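Local coordinates for octaprenyl-diphosphate synthase (Bacteroides thetaiotaomicron, PDB 3RMG), which probably acts as a magnesium-dependent prenyltransferase of the FPP/GGPP synthase family, building polyprenyl diphosphates from isoprenoid units, at residues E164-V169 with F210-D215. Numbering follows the deposited sequence.
Sequences EVYFDV and FQIKDD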
# COMPACT_ATOMS: atom_id res chain seq x y z
N GLU A 164 -10.11 14.16 25.12
CA GLU A 164 -10.51 14.55 23.77
C GLU A 164 -9.47 14.12 22.74
O GLU A 164 -9.82 13.56 21.70
CB GLU A 164 -10.78 16.05 23.68
CG GLU A 164 -12.05 16.50 24.39
CD GLU A 164 -11.87 16.59 25.90
OE1 GLU A 164 -12.88 16.78 26.61
OE2 GLU A 164 -10.72 16.47 26.38
N VAL A 165 -8.20 14.37 23.00
CA VAL A 165 -7.19 13.99 22.03
C VAL A 165 -7.08 12.47 21.94
O VAL A 165 -6.82 11.91 20.87
CB VAL A 165 -5.82 14.61 22.34
CG1 VAL A 165 -4.80 14.19 21.30
CG2 VAL A 165 -5.94 16.14 22.40
N TYR A 166 -7.27 11.82 23.07
CA TYR A 166 -7.16 10.37 23.15
C TYR A 166 -8.24 9.70 22.32
O TYR A 166 -7.98 8.76 21.56
CB TYR A 166 -7.29 9.97 24.62
CG TYR A 166 -7.51 8.50 24.89
CD1 TYR A 166 -6.52 7.56 24.62
CD2 TYR A 166 -8.69 8.06 25.47
CE1 TYR A 166 -6.71 6.22 24.90
CE2 TYR A 166 -8.89 6.72 25.75
CZ TYR A 166 -7.90 5.81 25.47
OH TYR A 166 -8.11 4.47 25.76
N PHE A 167 -9.47 10.20 22.46
CA PHE A 167 -10.62 9.66 21.75
C PHE A 167 -10.59 9.96 20.27
O PHE A 167 -10.96 9.13 19.44
CB PHE A 167 -11.90 10.19 22.37
CG PHE A 167 -12.26 9.51 23.63
CD1 PHE A 167 -12.31 10.21 24.82
CD2 PHE A 167 -12.51 8.16 23.65
CE1 PHE A 167 -12.65 9.57 25.99
CE2 PHE A 167 -12.84 7.52 24.81
CZ PHE A 167 -12.91 8.23 25.98
N ASP A 168 -10.15 11.17 19.94
CA ASP A 168 -9.98 11.55 18.56
C ASP A 168 -9.06 10.57 17.84
O ASP A 168 -9.33 10.18 16.72
CB ASP A 168 -9.42 12.96 18.46
CG ASP A 168 -9.50 13.51 17.05
OD1 ASP A 168 -10.60 13.42 16.46
OD2 ASP A 168 -8.48 14.00 16.54
N VAL A 169 -7.96 10.20 18.49
CA VAL A 169 -7.00 9.27 17.90
C VAL A 169 -7.60 7.88 17.69
O VAL A 169 -7.41 7.26 16.64
CB VAL A 169 -5.75 9.12 18.80
CG1 VAL A 169 -4.82 8.04 18.24
CG2 VAL A 169 -5.03 10.47 18.97
N PHE A 210 -13.60 -1.59 22.41
CA PHE A 210 -12.53 -2.52 22.15
C PHE A 210 -11.17 -1.89 22.44
O PHE A 210 -10.34 -2.48 23.15
CB PHE A 210 -12.61 -2.98 20.70
CG PHE A 210 -11.73 -4.14 20.37
CD1 PHE A 210 -12.19 -5.44 20.52
CD2 PHE A 210 -10.43 -3.94 19.91
CE1 PHE A 210 -11.37 -6.53 20.22
CE2 PHE A 210 -9.61 -5.02 19.60
CZ PHE A 210 -10.08 -6.31 19.76
N GLN A 211 -10.94 -0.69 21.91
CA GLN A 211 -9.65 -0.02 22.05
C GLN A 211 -9.33 0.34 23.50
O GLN A 211 -8.21 0.16 23.95
CB GLN A 211 -9.59 1.25 21.21
CG GLN A 211 -8.20 1.85 21.19
CD GLN A 211 -7.16 0.81 20.83
OE1 GLN A 211 -7.18 0.24 19.73
NE2 GLN A 211 -6.25 0.53 21.75
N ILE A 212 -10.32 0.86 24.22
CA ILE A 212 -10.15 1.20 25.62
C ILE A 212 -9.88 -0.05 26.45
O ILE A 212 -9.02 -0.05 27.33
CB ILE A 212 -11.39 1.92 26.16
CG1 ILE A 212 -11.49 3.34 25.58
CG2 ILE A 212 -11.33 2.02 27.66
CD1 ILE A 212 -12.83 4.04 25.94
N LYS A 213 -10.61 -1.13 26.15
CA LYS A 213 -10.34 -2.42 26.78
C LYS A 213 -8.87 -2.80 26.65
O LYS A 213 -8.23 -3.18 27.63
CB LYS A 213 -11.20 -3.52 26.17
CG LYS A 213 -12.49 -3.79 26.92
CD LYS A 213 -12.28 -4.75 28.09
CE LYS A 213 -11.68 -4.05 29.30
NZ LYS A 213 -11.75 -4.89 30.53
N ASP A 214 -8.34 -2.73 25.44
CA ASP A 214 -6.95 -3.04 25.19
C ASP A 214 -5.98 -2.15 25.95
O ASP A 214 -4.95 -2.61 26.41
CB ASP A 214 -6.64 -2.94 23.69
CG ASP A 214 -6.54 -4.30 23.03
OD1 ASP A 214 -6.71 -5.31 23.74
OD2 ASP A 214 -6.27 -4.34 21.82
N ASP A 215 -6.30 -0.86 26.04
CA ASP A 215 -5.43 0.09 26.73
C ASP A 215 -5.31 -0.27 28.22
O ASP A 215 -4.25 -0.11 28.82
CB ASP A 215 -5.94 1.52 26.57
CG ASP A 215 -5.75 2.06 25.17
OD1 ASP A 215 -5.09 1.38 24.34
OD2 ASP A 215 -6.25 3.16 24.89
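Tyr166 reaches across from helix 163-172 to Asp215 of helix 193-217, and the pair illustrates how one long aromatic side chain can bridge two helices whose backbones stand well apart: the axes of segments 164-169 and 210-215 are 11.7 Å apart at closest approach. A first torsion of 167°, which places CG trans to the backbone N, carries the phenol over this gap. Tyr166 OH donates a hydrogen bond to Asp215 OD2; the modelled separation of 2.4 Å is very short, and at this resolution its exact value is doubtful. OD2 lies in the plane of the tyrosine ring, at its edge, while the carboxylate is turned 49° from that plane. The other carboxylate oxygen, Asp215 OD1, accepts a bond from Gln211 NE2 at 3.0 Å, coming from above the carboxylate plane yet nearly in the amide's own plane. Asp214 and Asp215 are the first two aspartates of the second DDxxD motif of trans-prenyltransferases, which in relatives helps to bind magnesium and diphosphate; Tyr166 and Gln211 probably fix the rotation of the Asp215 carboxylate within it. Gln211 is itself anchored through OE1 to Thr174 OG1. With an alanine at Asp215, the Tyr166 hydroxyl and Gln211 NE2 would probably lose their carboxylate partner, and the phenol would be freer to shift. Beside this polar bridge, Ile212 CG1 lies 3.6 Å from Tyr166 OH, oblique to the ring, and Ile212 CD1 meets the Phe167 ring edge at CE2, 3.7 Å away. Tyr166 CD2 in turn stands 4.0 Å above the centre of the Phe167 ring, and Thr290 of helix 283-302 touches both Phe167 and Ile212.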